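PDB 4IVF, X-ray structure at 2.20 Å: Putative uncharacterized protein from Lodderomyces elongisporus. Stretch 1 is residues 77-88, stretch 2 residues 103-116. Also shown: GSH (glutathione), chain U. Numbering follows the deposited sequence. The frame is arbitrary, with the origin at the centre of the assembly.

Stretch 1 (77-88) QTGAILQYLADT
Stretch 2, residues 103-116: EYYKTLEYLIFQVA

Two helices, 78-88 and 103-116, pack roughly antiparallel. Their axes cross at 152° and approach to 10.2 Å. Both have i to i+4 backbone bonds, for example L82 N to T78 O at 2.8 Å and L111 N to T107 O at 2.8 Å. Register is set by G79 opposite V115 (CA to CA 6.4 Å) and Q83 opposite L108 (CA to CA 8.3 Å). Q77, phi/psi 74/112, sits at the N-cap position, right before the first helix; the second helix runs on beyond 116, with a wider pi-type turn at 114-116.

Q83 covers the most surface. Its CB points toward the partner helix, with chi1 t, chi2 p and chi3 52°. Q83 OE1 lies 3.2 Å from L108 CD1, a van der Waals contact of carbonyl oxygen with methyl. No direct hydrogen bond joins the stretches: Q83 NE2 is 3.4 Å from Y104 OH, but the angle is poor. Water 1 bridges instead, donating to Q83 OE1 (3.2 Å) and Y104 O (3.1 Å). Q83 NE2 also gives a weak hydrogen bond to D87 OD1 (3.2 Å).

L111 (t, p) points toward the first helix. L111 CD2 rests 3.6 Å from G79 O, again methyl against carbonyl oxygen, and L111 CD1 makes apolar contact with L82 CD1 (4.1 Å; L82 is m, t).

G79 allows the close approach at V115 (m): G79 CA is 4.0 Å from V115 CG1, and a CB would fall a tight 3.5 Å from that methyl.

T78 (p) binds glutathione: T78 N donates a hydrogen bond to GSH O11 (2.9 Å), and T78 OG1 donates one to GSH O12 (2.8 Å).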

ATOM      1  N   GLN F  77      -5.886  -0.727   7.654  1.00 14.58           N
ATOM      2  CA  GLN F  77      -4.737  -0.435   6.773  1.00 13.91           C
ATOM      3  C   GLN F  77      -4.100   0.906   7.093  1.00 11.65           C
ATOM      4  O   GLN F  77      -4.706   1.945   6.859  1.00 14.51           O
ATOM      5  CB  GLN F  77      -5.106  -0.484   5.287  1.00 16.14           C
ATOM      6  CG  GLN F  77      -5.416  -1.855   4.771  1.00 13.90           C
ATOM      7  CD  GLN F  77      -4.207  -2.744   4.803  1.00 18.83           C
ATOM      8  OE1 GLN F  77      -3.076  -2.284   4.615  1.00 25.26           O
ATOM      9  NE2 GLN F  77      -4.426  -4.023   5.056  1.00 15.04           N
ATOM     10  N   THR F  78      -2.869   0.878   7.606  1.00 14.47           N
ATOM     11  CA  THR F  78      -2.159   2.112   7.966  1.00 13.99           C
ATOM     12  C   THR F  78      -2.190   3.160   6.863  1.00 12.03           C
ATOM     13  O   THR F  78      -2.307   4.350   7.144  1.00 13.06           O
ATOM     14  CB  THR F  78      -0.677   1.870   8.377  1.00 14.35           C
ATOM     15  OG1 THR F  78       0.052   1.323   7.278  1.00  9.50           O
ATOM     16  CG2 THR F  78      -0.583   0.933   9.559  1.00 13.75           C
ATOM     17  N   GLY F  79      -2.114   2.716   5.612  1.00 14.50           N
ATOM     18  CA  GLY F  79      -2.132   3.633   4.484  1.00 14.52           C
ATOM     19  C   GLY F  79      -3.451   4.374   4.346  1.00 24.03           C
ATOM     20  O   GLY F  79      -3.487   5.581   4.068  1.00 19.76           O
ATOM     21  N   ALA F  80      -4.548   3.652   4.530  1.00 10.45           N
ATOM     22  CA  ALA F  80      -5.866   4.268   4.453  1.00 10.93           C
ATOM     23  C   ALA F  80      -6.113   5.135   5.686  1.00 11.13           C
ATOM     24  O   ALA F  80      -6.682   6.222   5.589  1.00 11.72           O
ATOM     25  CB  ALA F  80      -6.973   3.181   4.323  1.00 11.64           C
ATOM     26  N   ILE F  81      -5.690   4.637   6.844  1.00 13.40           N
ATOM     27  CA  ILE F  81      -5.906   5.342   8.103  1.00 13.56           C
ATOM     28  C   ILE F  81      -5.157   6.662   8.100  1.00 12.86           C
ATOM     29  O   ILE F  81      -5.689   7.688   8.533  1.00 20.30           O
ATOM     30  CB  ILE F  81      -5.439   4.510   9.316  1.00 10.75           C
ATOM     31  CG1 ILE F  81      -6.177   3.175   9.366  1.00 10.59           C
ATOM     32  CG2 ILE F  81      -5.629   5.302  10.620  1.00 11.22           C
ATOM     33  CD1 ILE F  81      -5.727   2.283  10.519  1.00 12.82           C
ATOM     34  N   LEU F  82      -3.921   6.636   7.612  1.00 11.14           N
ATOM     35  CA  LEU F  82      -3.122   7.862   7.522  1.00 11.59           C
ATOM     36  C   LEU F  82      -3.781   8.889   6.616  1.00 12.24           C
ATOM     37  O   LEU F  82      -3.936  10.039   7.008  1.00 15.72           O
ATOM     38  CB  LEU F  82      -1.683   7.570   7.077  1.00 11.39           C
ATOM     39  CG  LEU F  82      -0.874   6.905   8.197  1.00 13.04           C
ATOM     40  CD1 LEU F  82       0.449   6.303   7.720  1.00 10.92           C
ATOM     41  CD2 LEU F  82      -0.670   7.867   9.361  1.00 12.11           C
ATOM     42  N   GLN F  83      -4.187   8.455   5.423  1.00 13.71           N
ATOM     43  CA  GLN F  83      -4.834   9.325   4.439  1.00 16.38           C
ATOM     44  C   GLN F  83      -6.110   9.919   5.030  1.00 20.62           C
ATOM     45  O   GLN F  83      -6.384  11.117   4.881  1.00 24.63           O
ATOM     46  CB  GLN F  83      -5.129   8.536   3.149  1.00 12.86           C
ATOM     47  CG  GLN F  83      -5.351   9.360   1.897  1.00 39.06           C
ATOM     48  CD  GLN F  83      -4.264  10.417   1.632  1.00 45.10           C
ATOM     49  OE1 GLN F  83      -3.066  10.118   1.619  1.00 51.45           O
ATOM     50  NE2 GLN F  83      -4.693  11.658   1.408  1.00 32.13           N
ATOM     51  N   TYR F  84      -6.877   9.077   5.719  1.00 23.96           N
ATOM     52  CA  TYR F  84      -8.103   9.510   6.377  1.00 20.66           C
ATOM     53  C   TYR F  84      -7.864  10.613   7.411  1.00 14.27           C
ATOM     54  O   TYR F  84      -8.536  11.636   7.386  1.00 16.51           O
ATOM     55  CB  TYR F  84      -8.847   8.332   7.040  1.00 14.90           C
ATOM     56  CG  TYR F  84      -9.972   8.824   7.935  1.00 14.19           C
ATOM     57  CD1 TYR F  84     -11.171   9.283   7.394  1.00 15.09           C
ATOM     58  CD2 TYR F  84      -9.806   8.886   9.314  1.00 14.21           C
ATOM     59  CE1 TYR F  84     -12.179   9.779   8.213  1.00 16.00           C
ATOM     60  CE2 TYR F  84     -10.801   9.378  10.133  1.00 15.11           C
ATOM     61  CZ  TYR F  84     -11.985   9.815   9.583  1.00 16.00           C
ATOM     62  OH  TYR F  84     -12.967  10.295  10.422  1.00 17.84           O
ATOM     63  N   LEU F  85      -6.925  10.386   8.328  1.00 13.79           N
ATOM     64  CA  LEU F  85      -6.595  11.365   9.368  1.00 15.84           C
ATOM     65  C   LEU F  85      -6.093  12.697   8.797  1.00 16.97           C
ATOM     66  O   LEU F  85      -6.408  13.780   9.312  1.00 15.99           O
ATOM     67  CB  LEU F  85      -5.553  10.790  10.335  1.00 13.77           C
ATOM     68  CG  LEU F  85      -6.012   9.592  11.178  1.00 23.86           C
ATOM     69  CD1 LEU F  85      -4.819   8.921  11.882  1.00 22.79           C
ATOM     70  CD2 LEU F  85      -7.094   9.992  12.187  1.00 14.10           C
ATOM     71  N   ALA F  86      -5.296  12.612   7.741  1.00 15.32           N
ATOM     72  CA  ALA F  86      -4.762  13.808   7.131  1.00 17.45           C
ATOM     73  C   ALA F  86      -5.891  14.588   6.458  1.00 16.57           C
ATOM     74  O   ALA F  86      -6.010  15.792   6.655  1.00 18.81           O
ATOM     75  CB  ALA F  86      -3.663  13.452   6.146  1.00 15.94           C
ATOM     76  N   ASP F  87      -6.723  13.901   5.672  1.00 22.83           N
ATOM     77  CA  ASP F  87      -7.879  14.541   5.032  1.00 24.65           C
ATOM     78  C   ASP F  87      -8.780  15.225   6.057  1.00 27.81           C
ATOM     79  O   ASP F  87      -9.220  16.353   5.851  1.00 19.39           O
ATOM     80  CB  ASP F  87      -8.750  13.520   4.287  1.00 25.08           C
ATOM     81  CG  ASP F  87      -8.091  12.961   3.043  1.00 24.79           C
ATOM     82  OD1 ASP F  87      -7.052  13.510   2.592  1.00 26.78           O
ATOM     83  OD2 ASP F  87      -8.630  11.962   2.513  1.00 17.92           O
ATOM     84  N   THR F  88      -9.049  14.524   7.158  1.00 20.95           N
ATOM     85  CA  THR F  88     -10.064  14.942   8.112  1.00 18.41           C
ATOM     86  C   THR F  88      -9.569  15.960   9.141  1.00 19.05           C
ATOM     87  O   THR F  88     -10.272  16.922   9.463  1.00 23.10           O
ATOM     88  CB  THR F  88     -10.664  13.707   8.846  1.00 27.63           C
ATOM     89  OG1 THR F  88     -11.133  12.756   7.882  1.00 23.32           O
ATOM     90  CG2 THR F  88     -11.816  14.108   9.750  1.00 18.82           C
ATOM     91  N   GLU F 103       1.969  17.882  -5.368  1.00 16.08           N
ATOM     92  CA  GLU F 103       2.551  17.472  -4.099  1.00 15.30           C
ATOM     93  C   GLU F 103       1.639  16.500  -3.331  1.00 14.69           C
ATOM     94  O   GLU F 103       2.120  15.603  -2.666  1.00 13.92           O
ATOM     95  CB  GLU F 103       2.912  18.684  -3.232  1.00 15.79           C
ATOM     96  CG  GLU F 103       4.017  19.603  -3.812  1.00 24.66           C
ATOM     97  CD  GLU F 103       3.501  20.640  -4.842  1.00 41.53           C
ATOM     98  OE1 GLU F 103       2.277  20.683  -5.158  1.00 38.84           O
ATOM     99  OE2 GLU F 103       4.346  21.424  -5.336  1.00 45.42           O
ATOM    100  N   TYR F 104       0.327  16.694  -3.418  1.00 15.16           N
ATOM    101  CA  TYR F 104      -0.625  15.774  -2.809  1.00 16.75           C
ATOM    102  C   TYR F 104      -0.436  14.363  -3.356  1.00 16.86           C
ATOM    103  O   TYR F 104      -0.340  13.388  -2.600  1.00 13.50           O
ATOM    104  CB  TYR F 104      -2.060  16.250  -3.052  1.00 15.69           C
ATOM    105  CG  TYR F 104      -3.108  15.236  -2.686  1.00 22.54           C
ATOM    106  CD1 TYR F 104      -3.581  15.145  -1.386  1.00 22.50           C
ATOM    107  CD2 TYR F 104      -3.627  14.359  -3.642  1.00 28.31           C
ATOM    108  CE1 TYR F 104      -4.540  14.208  -1.036  1.00 28.03           C
ATOM    109  CE2 TYR F 104      -4.594  13.415  -3.304  1.00 25.67           C
ATOM    110  CZ  TYR F 104      -5.046  13.345  -1.996  1.00 28.20           C
ATOM    111  OH  TYR F 104      -6.006  12.423  -1.636  1.00 25.83           O
ATOM    112  N   TYR F 105      -0.361  14.266  -4.680  1.00 14.51           N
ATOM    113  CA  TYR F 105      -0.130  12.986  -5.337  1.00 17.53           C
ATOM    114  C   TYR F 105       1.262  12.359  -5.122  1.00 13.32           C
ATOM    115  O   TYR F 105       1.371  11.141  -4.977  1.00 14.28           O
ATOM    116  CB  TYR F 105      -0.533  13.061  -6.816  1.00 14.91           C
ATOM    117  CG  TYR F 105      -2.029  13.187  -6.938  1.00 15.64           C
ATOM    118  CD1 TYR F 105      -2.864  12.109  -6.636  1.00 15.49           C
ATOM    119  CD2 TYR F 105      -2.620  14.396  -7.289  1.00 21.94           C
ATOM    120  CE1 TYR F 105      -4.254  12.227  -6.725  1.00 16.34           C
ATOM    121  CE2 TYR F 105      -4.004  14.527  -7.380  1.00 24.34           C
ATOM    122  CZ  TYR F 105      -4.813  13.443  -7.094  1.00 27.25           C
ATOM    123  OH  TYR F 105      -6.178  13.587  -7.177  1.00 27.85           O
ATOM    124  N   LYS F 106       2.318  13.165  -5.094  1.00 17.57           N
ATOM    125  CA  LYS F 106       3.628  12.604  -4.778  1.00 18.36           C
ATOM    126  C   LYS F 106       3.638  12.034  -3.347  1.00 14.93           C
ATOM    127  O   LYS F 106       4.276  11.030  -3.103  1.00 13.68           O
ATOM    128  CB  LYS F 106       4.770  13.622  -4.939  1.00 13.22           C
ATOM    129  CG  LYS F 106       4.979  14.171  -6.361  1.00 26.64           C
ATOM    130  CD  LYS F 106       5.089  13.095  -7.442  1.00 23.85           C
ATOM    131  CE  LYS F 106       6.318  12.218  -7.302  1.00 23.07           C
ATOM    132  NZ  LYS F 106       6.525  11.352  -8.519  1.00 21.21           N
ATOM    133  N   THR F 107       2.945  12.697  -2.422  1.00 16.38           N
ATOM    134  CA  THR F 107       2.812  12.215  -1.052  1.00 20.68           C
ATOM    135  C   THR F 107       2.168  10.840  -1.073  1.00 23.31           C
ATOM    136  O   THR F 107       2.616   9.906  -0.398  1.00 10.84           O
ATOM    137  CB  THR F 107       1.937  13.163  -0.196  1.00 19.33           C
ATOM    138  OG1 THR F 107       2.647  14.385   0.030  1.00 25.31           O
ATOM    139  CG2 THR F 107       1.606  12.535   1.157  1.00 14.55           C
ATOM    140  N   LEU F 108       1.130  10.730  -1.887  1.00 11.78           N
ATOM    141  CA  LEU F 108       0.395   9.490  -2.052  1.00 20.80           C
ATOM    142  C   LEU F 108       1.289   8.404  -2.664  1.00 20.00           C
ATOM    143  O   LEU F 108       1.295   7.258  -2.207  1.00 16.22           O
ATOM    144  CB  LEU F 108      -0.847   9.729  -2.913  1.00 12.40           C
ATOM    145  CG  LEU F 108      -2.003   8.757  -2.707  1.00 27.16           C
ATOM    146  CD1 LEU F 108      -2.506   8.845  -1.269  1.00 24.72           C
ATOM    147  CD2 LEU F 108      -3.129   9.043  -3.702  1.00 23.27           C
ATOM    148  N   GLU F 109       2.053   8.766  -3.691  1.00 14.06           N
ATOM    149  CA  GLU F 109       2.974   7.811  -4.295  1.00 12.34           C
ATOM    150  C   GLU F 109       4.002   7.258  -3.297  1.00 12.79           C
ATOM    151  O   GLU F 109       4.324   6.079  -3.318  1.00 12.00           O
ATOM    152  CB  GLU F 109       3.690   8.433  -5.493  1.00 16.97           C
ATOM    153  CG  GLU F 109       4.868   7.607  -5.992  1.00 15.98           C
ATOM    154  CD  GLU F 109       5.576   8.257  -7.163  1.00 19.83           C
ATOM    155  OE1 GLU F 109       4.969   9.146  -7.798  1.00 16.09           O
ATOM    156  OE2 GLU F 109       6.731   7.873  -7.451  1.00 23.41           O
ATOM    157  N   TYR F 110       4.527   8.103  -2.422  1.00 15.41           N
ATOM    158  CA  TYR F 110       5.566   7.642  -1.511  1.00 12.89           C
ATOM    159  C   TYR F 110       4.966   6.920  -0.292  1.00 12.98           C
ATOM    160  O   TYR F 110       5.551   5.964   0.235  1.00 11.23           O
ATOM    161  CB  TYR F 110       6.488   8.799  -1.117  1.00 11.59           C
ATOM    162  CG  TYR F 110       7.238   9.397  -2.294  1.00 14.89           C
ATOM    163  CD1 TYR F 110       7.571   8.620  -3.405  1.00 14.66           C
ATOM    164  CD2 TYR F 110       7.618  10.739  -2.294  1.00 11.12           C
ATOM    165  CE1 TYR F 110       8.262   9.178  -4.487  1.00 17.80           C
ATOM    166  CE2 TYR F 110       8.300  11.301  -3.363  1.00 11.70           C
ATOM    167  CZ  TYR F 110       8.619  10.519  -4.452  1.00 20.40           C
ATOM    168  OH  TYR F 110       9.288  11.088  -5.506  1.00 12.51           O
ATOM    169  N   LEU F 111       3.795   7.372   0.144  1.00  9.73           N
ATOM    170  CA  LEU F 111       3.032   6.632   1.139  1.00 10.09           C
ATOM    171  C   LEU F 111       2.751   5.208   0.653  1.00  9.40           C
ATOM    172  O   LEU F 111       3.015   4.246   1.367  1.00 14.17           O
ATOM    173  CB  LEU F 111       1.712   7.333   1.475  1.00 10.13           C
ATOM    174  CG  LEU F 111       0.772   6.489   2.365  1.00 10.23           C
ATOM    175  CD1 LEU F 111       1.368   6.244   3.744  1.00 10.03           C
ATOM    176  CD2 LEU F 111      -0.605   7.132   2.501  1.00 10.93           C
ATOM    177  N   ILE F 112       2.212   5.072  -0.555  1.00 10.62           N
ATOM    178  CA  ILE F 112       1.886   3.745  -1.084  1.00  9.66           C
ATOM    179  C   ILE F 112       3.148   2.890  -1.232  1.00 11.05           C
ATOM    180  O   ILE F 112       3.152   1.709  -0.864  1.00 11.60           O
ATOM    181  CB  ILE F 112       1.074   3.811  -2.412  1.00 20.64           C
ATOM    182  CG1 ILE F 112      -0.288   4.482  -2.191  1.00 18.88           C
ATOM    183  CG2 ILE F 112       0.901   2.422  -3.024  1.00 11.41           C
ATOM    184  CD1 ILE F 112      -1.013   4.010  -0.975  1.00 26.93           C
ATOM    185  N   PHE F 113       4.225   3.504  -1.724  1.00  9.73           N
ATOM    186  CA  PHE F 113       5.536   2.858  -1.815  1.00  8.90           C
ATOM    187  C   PHE F 113       5.965   2.284  -0.460  1.00  8.51           C
ATOM    188  O   PHE F 113       6.446   1.157  -0.378  1.00 10.21           O
ATOM    189  CB  PHE F 113       6.584   3.857  -2.325  1.00  9.08           C
ATOM    190  CG  PHE F 113       7.988   3.294  -2.441  1.00 12.54           C
ATOM    191  CD1 PHE F 113       8.209   2.004  -2.890  1.00  8.97           C
ATOM    192  CD2 PHE F 113       9.088   4.086  -2.137  1.00 19.57           C
ATOM    193  CE1 PHE F 113       9.502   1.506  -3.004  1.00  9.03           C
ATOM    194  CE2 PHE F 113      10.379   3.596  -2.258  1.00 15.66           C
ATOM    195  CZ  PHE F 113      10.583   2.300  -2.693  1.00 13.75           C
ATOM    196  N   GLN F 114       5.791   3.062   0.600  1.00  9.50           N
ATOM    197  CA  GLN F 114       6.091   2.576   1.936  1.00 11.99           C
ATOM    198  C   GLN F 114       5.220   1.364   2.304  1.00 12.94           C
ATOM    199  O   GLN F 114       5.752   0.329   2.674  1.00 14.57           O
ATOM    200  CB  GLN F 114       5.947   3.693   2.982  1.00 10.31           C
ATOM    201  CG  GLN F 114       6.545   3.339   4.351  1.00 13.50           C
ATOM    202  CD  GLN F 114       5.720   2.292   5.104  1.00 20.54           C
ATOM    203  OE1 GLN F 114       4.503   2.431   5.250  1.00 15.28           O
ATOM    204  NE2 GLN F 114       6.379   1.227   5.555  1.00 24.51           N
ATOM    205  N   VAL F 115       3.892   1.491   2.219  1.00 12.99           N
ATOM    206  CA  VAL F 115       3.017   0.386   2.635  1.00 12.53           C
ATOM    207  C   VAL F 115       3.065  -0.804   1.676  1.00 11.70           C
ATOM    208  O   VAL F 115       2.754  -1.934   2.056  1.00 18.75           O
ATOM    209  CB  VAL F 115       1.541   0.824   2.850  1.00 12.46           C
ATOM    210  CG1 VAL F 115       1.463   2.004   3.830  1.00 12.72           C
ATOM    211  CG2 VAL F 115       0.858   1.162   1.519  1.00 10.86           C
ATOM    212  N   ALA F 116       3.461  -0.560   0.433  1.00 17.29           N
ATOM    213  CA  ALA F 116       3.448  -1.616  -0.577  1.00 13.61           C
ATOM    214  C   ALA F 116       4.779  -2.345  -0.740  1.00 13.25           C
ATOM    215  O   ALA F 116       4.811  -3.484  -1.218  1.00 13.61           O
ATOM    216  CB  ALA F 116       2.977  -1.075  -1.921  1.00 15.69           C
TER
HETATM  217  N1  GSH U 302      -0.865  -3.734   5.606  1.00 19.54           N
HETATM  218  CA1 GSH U 302      -1.117  -3.602   7.012  1.00 18.72           C
HETATM  219  C1  GSH U 302      -1.057  -2.193   7.413  1.00 17.46           C
HETATM  220  O11 GSH U 302      -1.851  -1.741   8.267  1.00 14.25           O
HETATM  221  O12 GSH U 302      -0.203  -1.423   6.919  1.00 20.22           O
HETATM  222  CB1 GSH U 302      -0.103  -4.422   7.802  1.00 14.61           C
HETATM  223  CG1 GSH U 302      -0.620  -4.601   9.174  1.00 12.84           C
HETATM  224  CD1 GSH U 302       0.197  -5.573  10.014  1.00 15.01           C
HETATM  225  OE1 GSH U 302       1.169  -6.200   9.570  1.00 19.64           O
HETATM  226  N2  GSH U 302      -0.198  -5.781  11.452  1.00  9.07           N
HETATM  227  CA2 GSH U 302       0.555  -6.715  12.257  1.00 18.91           C
HETATM  228  C2  GSH U 302      -0.406  -7.751  12.796  1.00 21.39           C
HETATM  229  O2  GSH U 302      -1.517  -7.398  13.207  1.00 17.13           O
HETATM  230  CB2 GSH U 302       1.188  -5.993  13.360  1.00 20.73           C
HETATM  231  SG2 GSH U 302       2.285  -4.756  12.726  1.00 22.45           S
HETATM  232  N3  GSH U 302      -0.026  -9.159  12.837  1.00 21.71           N
HETATM  233  CA3 GSH U 302      -0.967 -10.126  13.371  1.00 19.11           C
HETATM  234  C3  GSH U 302      -1.179 -11.263  12.452  1.00 27.05           C
HETATM  235  O31 GSH U 302      -0.954 -11.166  11.225  1.00 25.06           O
HETATM  236  O32 GSH U 302      -1.600 -12.352  12.925  1.00 31.13           O
HETATM  237  O   HOH W   1      -1.606  12.545   0.137  1.00 29.69           O